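Local structure of ESAT-6/WXG100 secretion system protein (Streptococcus gallolyticus, 7JQE) at residues E191-V203 with Q412-L426. The protein is the EsaA subunit of the bacterial type VIIb secretion system and probably takes part in toxin export. Sequence-based numbering, arbitrary orientation.
Sequences EYETEIASLMGSV and QLSKIDTASAMIQTL. With EDO (1,2-ethanediol), chain H; EDO (1,2-ethanediol), chain F; EDO (1,2-ethanediol), chain R; EDO (1,2-ethanediol), chain X.
Lys415 and Gln412 clasp Ser202, which lies in the type I turn from Met200 to Val203, and three hydrogen bonds link these residues in a closed ring. Gln412 NE2 donates to the backbone carbonyl Ser202 O (N-H...O 161°), lying in that carbonyl's plane. Lys415 NZ donates to Ser202 OG at 2.9 Å. The same NZ also donates to Gln412 OE1, at 2.7 Å. Both ends of the Gln412 amide are thus used, which is consistent with its modelled orientation and would hold it there. The lysine chain reaches the serine by bending at chi3 (-91°), and its CB packs against Val203 CG2 at 3.5 Å. Val203 sets CG1 on Ile416 CG1; its backbone bonds onward to Val250.

From there the two helices run nearly antiparallel, and the axes of the two segments come within 9.5 Å. Leu199 is a knob in a hole formed by Lys415, Thr418, Ala419 and Met422; its CD1 presses on Thr418 CG2 (3.4 Å) and meets the selenium of Met422, a selenomethionine. Ile196 slides past Met422 and reaches Ile423 with CG2, and Leu426 CD1 closes the far end against Tyr192 CB (3.7 Å).

Helix 225-244 flanks helix 396-427 at Ser420 and Ile423, and the second subunit packs on Tyr192 and Met422. A largely apolar seam, built partly from aliphatic parts of polar residues, thus joins the helices, while the bonds to Ser202 probably hold the turn against helix 396-427.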
loop_
_atom_site.group_PDB
_atom_site.type_symbol
_atom_site.label_atom_id
_atom_site.label_comp_id
_atom_site.label_asym_id
_atom_site.label_seq_id
_atom_site.Cartn_x
_atom_site.Cartn_y
_atom_site.Cartn_z
ATOM N N GLU A 191 -0.845 14.511 -1.793
ATOM C CA GLU A 191 0.472 13.907 -1.631
ATOM C C GLU A 191 0.454 12.413 -1.923
ATOM O O GLU A 191 1.477 11.851 -2.330
ATOM C CB GLU A 191 1.005 14.157 -0.220
ATOM C CG GLU A 191 1.639 15.519 -0.028
ATOM C CD GLU A 191 0.631 16.581 0.378
ATOM O OE1 GLU A 191 -0.582 16.274 0.427
ATOM O OE2 GLU A 191 1.058 17.722 0.658
ATOM N N TYR A 192 -0.682 11.746 -1.711
ATOM C CA TYR A 192 -0.754 10.326 -2.041
ATOM C C TYR A 192 -0.532 10.105 -3.532
ATOM O O TYR A 192 0.316 9.301 -3.933
ATOM C CB TYR A 192 -2.095 9.743 -1.597
ATOM C CG TYR A 192 -2.265 9.706 -0.096
ATOM C CD1 TYR A 192 -1.686 8.698 0.662
ATOM C CD2 TYR A 192 -2.995 10.683 0.564
ATOM C CE1 TYR A 192 -1.836 8.664 2.033
ATOM C CE2 TYR A 192 -3.147 10.657 1.934
ATOM C CZ TYR A 192 -2.567 9.646 2.665
ATOM O OH TYR A 192 -2.720 9.614 4.032
ATOM N N GLU A 193 -1.279 10.823 -4.374
ATOM C CA GLU A 193 -1.085 10.687 -5.813
ATOM C C GLU A 193 0.322 11.103 -6.224
ATOM O O GLU A 193 0.903 10.526 -7.149
ATOM C CB GLU A 193 -2.122 11.514 -6.569
ATOM C CG GLU A 193 -1.704 11.821 -7.995
ATOM C CD GLU A 193 -2.685 12.719 -8.716
ATOM O OE1 GLU A 193 -3.752 13.026 -8.140
ATOM O OE2 GLU A 193 -2.386 13.117 -9.863
ATOM N N THR A 194 0.886 12.109 -5.553
ATOM C CA THR A 194 2.226 12.567 -5.907
ATOM C C THR A 194 3.263 11.473 -5.670
ATOM O O THR A 194 4.166 11.272 -6.492
ATOM C CB THR A 194 2.576 13.826 -5.112
ATOM O OG1 THR A 194 1.758 14.913 -5.563
ATOM C CG2 THR A 194 4.036 14.192 -5.298
ATOM N N GLU A 195 3.148 10.750 -4.554
ATOM C CA GLU A 195 4.084 9.663 -4.276
ATOM C C GLU A 195 3.906 8.519 -5.267
ATOM O O GLU A 195 4.886 7.981 -5.795
ATOM C CB GLU A 195 3.900 9.167 -2.842
ATOM C CG GLU A 195 4.656 7.877 -2.535
ATOM C CD GLU A 195 6.141 7.991 -2.815
ATOM O OE1 GLU A 195 6.624 9.130 -2.985
ATOM O OE2 GLU A 195 6.824 6.943 -2.871
ATOM N N ILE A 196 2.658 8.134 -5.529
ATOM C CA ILE A 196 2.378 7.063 -6.483
ATOM C C ILE A 196 2.974 7.394 -7.848
ATOM O O ILE A 196 3.649 6.563 -8.470
ATOM C CB ILE A 196 0.861 6.820 -6.569
ATOM C CG1 ILE A 196 0.314 6.396 -5.205
ATOM C CG2 ILE A 196 0.537 5.779 -7.618
ATOM C CD1 ILE A 196 -1.187 6.266 -5.173
ATOM N N ALA A 197 2.729 8.612 -8.340
ATOM C CA ALA A 197 3.253 8.988 -9.650
ATOM C C ALA A 197 4.774 8.955 -9.674
ATOM O O ALA A 197 5.371 8.623 -10.703
ATOM C CB ALA A 197 2.749 10.375 -10.052
ATOM N N SER A 198 5.418 9.305 -8.559
ATOM C CA SER A 198 6.870 9.222 -8.486
ATOM C C SER A 198 7.335 7.787 -8.691
ATOM O O SER A 198 8.215 7.516 -9.516
ATOM C CB SER A 198 7.355 9.764 -7.143
ATOM O OG SER A 198 8.745 9.551 -6.981
ATOM N N LEU A 199 6.740 6.850 -7.950
ATOM C CA LEU A 199 7.064 5.438 -8.122
ATOM C C LEU A 199 6.826 4.986 -9.558
ATOM O O LEU A 199 7.660 4.292 -10.151
ATOM C CB LEU A 199 6.235 4.595 -7.154
ATOM C CG LEU A 199 6.727 4.497 -5.712
ATOM C CD1 LEU A 199 5.660 3.856 -4.842
ATOM C CD2 LEU A 199 8.017 3.690 -5.657
HETATM N N MSE A 200 5.688 5.361 -10.130
HETATM C CA MSE A 200 5.304 4.873 -11.449
HETATM C C MSE A 200 6.136 5.492 -12.565
HETATM O O MSE A 200 6.122 5.001 -13.693
HETATM C CB MSE A 200 3.816 5.134 -11.700
HETATM C CG MSE A 200 2.899 4.364 -10.753
HETATM SE SE MSE A 200 0.991 4.506 -11.154
HETATM C CE MSE A 200 0.996 3.979 -13.031
ATOM N N GLY A 201 6.866 6.565 -12.247
ATOM C CA GLY A 201 7.661 7.235 -13.265
ATOM C C GLY A 201 8.749 6.359 -13.860
ATOM O O GLY A 201 9.208 6.606 -14.978
ATOM N N SER A 202 9.181 5.331 -13.129
ATOM C CA SER A 202 10.218 4.420 -13.598
ATOM C C SER A 202 9.692 2.996 -13.744
ATOM O O SER A 202 10.456 2.031 -13.673
ATOM C CB SER A 202 11.425 4.452 -12.663
ATOM O OG SER A 202 11.091 3.926 -11.395
ATOM N N VAL A 203 8.388 2.851 -13.961
ATOM C CA VAL A 203 7.754 1.548 -14.110
ATOM C C VAL A 203 7.060 1.483 -15.463
ATOM O O VAL A 203 6.545 2.485 -15.969
ATOM C CB VAL A 203 6.756 1.279 -12.964
ATOM C CG1 VAL A 203 5.933 0.040 -13.256
ATOM C CG2 VAL A 203 7.498 1.140 -11.648
ATOM N N GLN A 412 12.258 -3.571 -10.081
ATOM C CA GLN A 412 11.030 -3.295 -10.820
ATOM C C GLN A 412 9.832 -3.988 -10.186
ATOM O O GLN A 412 8.755 -3.391 -10.068
ATOM C CB GLN A 412 11.185 -3.714 -12.278
ATOM C CG GLN A 412 12.178 -2.853 -13.045
ATOM C CD GLN A 412 11.799 -1.379 -13.032
ATOM O OE1 GLN A 412 12.499 -0.555 -12.445
ATOM N NE2 GLN A 412 10.690 -1.043 -13.684
ATOM N N LEU A 413 9.992 -5.248 -9.779
ATOM C CA LEU A 413 8.894 -5.924 -9.104
ATOM C C LEU A 413 8.546 -5.229 -7.795
ATOM O O LEU A 413 7.377 -5.196 -7.402
ATOM C CB LEU A 413 9.242 -7.391 -8.859
ATOM C CG LEU A 413 9.374 -8.243 -10.131
ATOM C CD1 LEU A 413 9.612 -9.715 -9.803
ATOM C CD2 LEU A 413 8.150 -8.070 -11.036
ATOM N N SER A 414 9.545 -4.668 -7.111
ATOM C CA SER A 414 9.289 -3.975 -5.858
ATOM C C SER A 414 8.463 -2.713 -6.088
ATOM O O SER A 414 7.515 -2.439 -5.343
ATOM C CB SER A 414 10.615 -3.642 -5.174
ATOM O OG SER A 414 10.401 -2.938 -3.963
ATOM N N LYS A 415 8.807 -1.935 -7.117
ATOM C CA LYS A 415 8.021 -0.749 -7.440
ATOM C C LYS A 415 6.588 -1.119 -7.811
ATOM O O LYS A 415 5.635 -0.463 -7.375
ATOM C CB LYS A 415 8.695 0.030 -8.569
ATOM C CG LYS A 415 9.864 0.876 -8.070
ATOM C CD LYS A 415 10.590 1.610 -9.189
ATOM C CE LYS A 415 11.730 0.765 -9.742
ATOM N NZ LYS A 415 12.603 1.532 -10.670
ATOM N N ILE A 416 6.417 -2.174 -8.611
ATOM C CA ILE A 416 5.074 -2.613 -8.983
ATOM C C ILE A 416 4.277 -2.989 -7.743
ATOM O O ILE A 416 3.096 -2.642 -7.617
ATOM C CB ILE A 416 5.152 -3.783 -9.980
ATOM C CG1 ILE A 416 5.686 -3.305 -11.333
ATOM C CG2 ILE A 416 3.801 -4.461 -10.131
ATOM C CD1 ILE A 416 6.322 -4.410 -12.154
ATOM N N ASP A 417 4.907 -3.703 -6.806
ATOM C CA ASP A 417 4.185 -4.140 -5.615
ATOM C C ASP A 417 3.813 -2.957 -4.731
ATOM O O ASP A 417 2.678 -2.869 -4.248
ATOM C CB ASP A 417 5.020 -5.155 -4.832
ATOM C CG ASP A 417 4.981 -6.549 -5.443
ATOM O OD1 ASP A 417 3.892 -6.988 -5.870
ATOM O OD2 ASP A 417 6.043 -7.204 -5.493
ATOM N N THR A 418 4.752 -2.037 -4.514
ATOM C CA THR A 418 4.491 -0.891 -3.655
ATOM C C THR A 418 3.359 -0.034 -4.209
ATOM O O THR A 418 2.360 0.212 -3.528
ATOM C CB THR A 418 5.766 -0.064 -3.488
ATOM O OG1 THR A 418 6.746 -0.849 -2.800
ATOM C CG2 THR A 418 5.476 1.207 -2.684
ATOM N N ALA A 419 3.494 0.419 -5.457
ATOM C CA ALA A 419 2.491 1.313 -6.025
ATOM C C ALA A 419 1.128 0.637 -6.125
ATOM O O ALA A 419 0.097 1.258 -5.844
ATOM C CB ALA A 419 2.944 1.804 -7.396
ATOM N N SER A 420 1.097 -0.634 -6.530
ATOM C CA SER A 420 -0.180 -1.331 -6.630
ATOM C C SER A 420 -0.854 -1.439 -5.269
ATOM O O SER A 420 -2.080 -1.317 -5.166
ATOM C CB SER A 420 0.015 -2.719 -7.230
ATOM O OG SER A 420 -1.232 -3.341 -7.469
ATOM N N ALA A 421 -0.073 -1.681 -4.213
ATOM C CA ALA A 421 -0.653 -1.797 -2.880
ATOM C C ALA A 421 -1.183 -0.454 -2.394
ATOM O O ALA A 421 -2.235 -0.396 -1.746
ATOM C CB ALA A 421 0.376 -2.353 -1.901
HETATM N N MSE A 422 -0.474 0.630 -2.693
HETATM C CA MSE A 422 -0.944 1.965 -2.355
HETATM C C MSE A 422 -2.279 2.225 -3.035
HETATM O O MSE A 422 -3.256 2.599 -2.387
HETATM C CB MSE A 422 0.074 3.022 -2.768
HETATM C CG MSE A 422 1.346 3.015 -1.944
HETATM SE SE MSE A 422 2.663 4.287 -2.630
HETATM C CE MSE A 422 3.932 4.225 -1.148
ATOM N N ILE A 423 -2.319 2.008 -4.350
ATOM C CA ILE A 423 -3.560 2.201 -5.094
ATOM C C ILE A 423 -4.669 1.338 -4.507
ATOM O O ILE A 423 -5.790 1.806 -4.280
ATOM C CB ILE A 423 -3.342 1.901 -6.586
ATOM C CG1 ILE A 423 -2.277 2.839 -7.159
ATOM C CG2 ILE A 423 -4.646 2.040 -7.345
ATOM C CD1 ILE A 423 -1.862 2.509 -8.595
ATOM N N GLN A 424 -4.371 0.064 -4.247
ATOM C CA GLN A 424 -5.373 -0.840 -3.688
ATOM C C GLN A 424 -5.945 -0.305 -2.377
ATOM O O GLN A 424 -7.151 -0.417 -2.126
ATOM C CB GLN A 424 -4.754 -2.219 -3.472
ATOM C CG GLN A 424 -5.657 -3.203 -2.763
ATOM C CD GLN A 424 -4.967 -4.525 -2.483
ATOM O OE1 GLN A 424 -3.742 -4.624 -2.551
ATOM N NE2 GLN A 424 -5.750 -5.547 -2.163
ATOM N N THR A 425 -5.094 0.271 -1.526
ATOM C CA THR A 425 -5.508 0.672 -0.187
ATOM C C THR A 425 -6.309 1.966 -0.195
ATOM O O THR A 425 -7.112 2.201 0.715
ATOM C CB THR A 425 -4.282 0.833 0.712
ATOM O OG1 THR A 425 -3.501 -0.369 0.678
ATOM C CG2 THR A 425 -4.700 1.118 2.145
ATOM N N LEU A 426 -6.100 2.815 -1.199
ATOM C CA LEU A 426 -6.796 4.090 -1.289
ATOM C C LEU A 426 -8.110 3.989 -2.053
ATOM O O LEU A 426 -9.076 4.673 -1.705
ATOM C CB LEU A 426 -5.896 5.135 -1.953
ATOM C CG LEU A 426 -4.659 5.558 -1.154
ATOM C CD1 LEU A 426 -3.769 6.488 -1.968
ATOM C CD2 LEU A 426 -5.065 6.217 0.158
HETATM C C1 EDO H . -6.741 -3.284 1.518
HETATM O O1 EDO H . -7.820 -3.997 2.129
HETATM C C2 EDO H . -7.205 -2.763 0.162
HETATM O O2 EDO H . -8.412 -2.000 0.305
HETATM C C1 EDO F . 11.825 0.911 -3.066
HETATM O O1 EDO F . 11.605 1.168 -1.673
HETATM C C2 EDO F . 10.511 1.025 -3.831
HETATM O O2 EDO F . 9.582 0.053 -3.336
HETATM C C1 EDO R . -5.546 14.451 -11.839
HETATM O O1 EDO R . -4.175 14.783 -11.591
HETATM C C2 EDO R . -5.916 14.833 -13.269
HETATM O O2 EDO R . -7.227 14.339 -13.568
HETATM C C1 EDO X . 10.616 8.522 -2.441
HETATM O O1 EDO X . 9.822 7.462 -2.994
HETATM C C2 EDO X . 9.950 9.869 -2.715
HETATM O O2 EDO X . 10.698 10.921 -2.093
#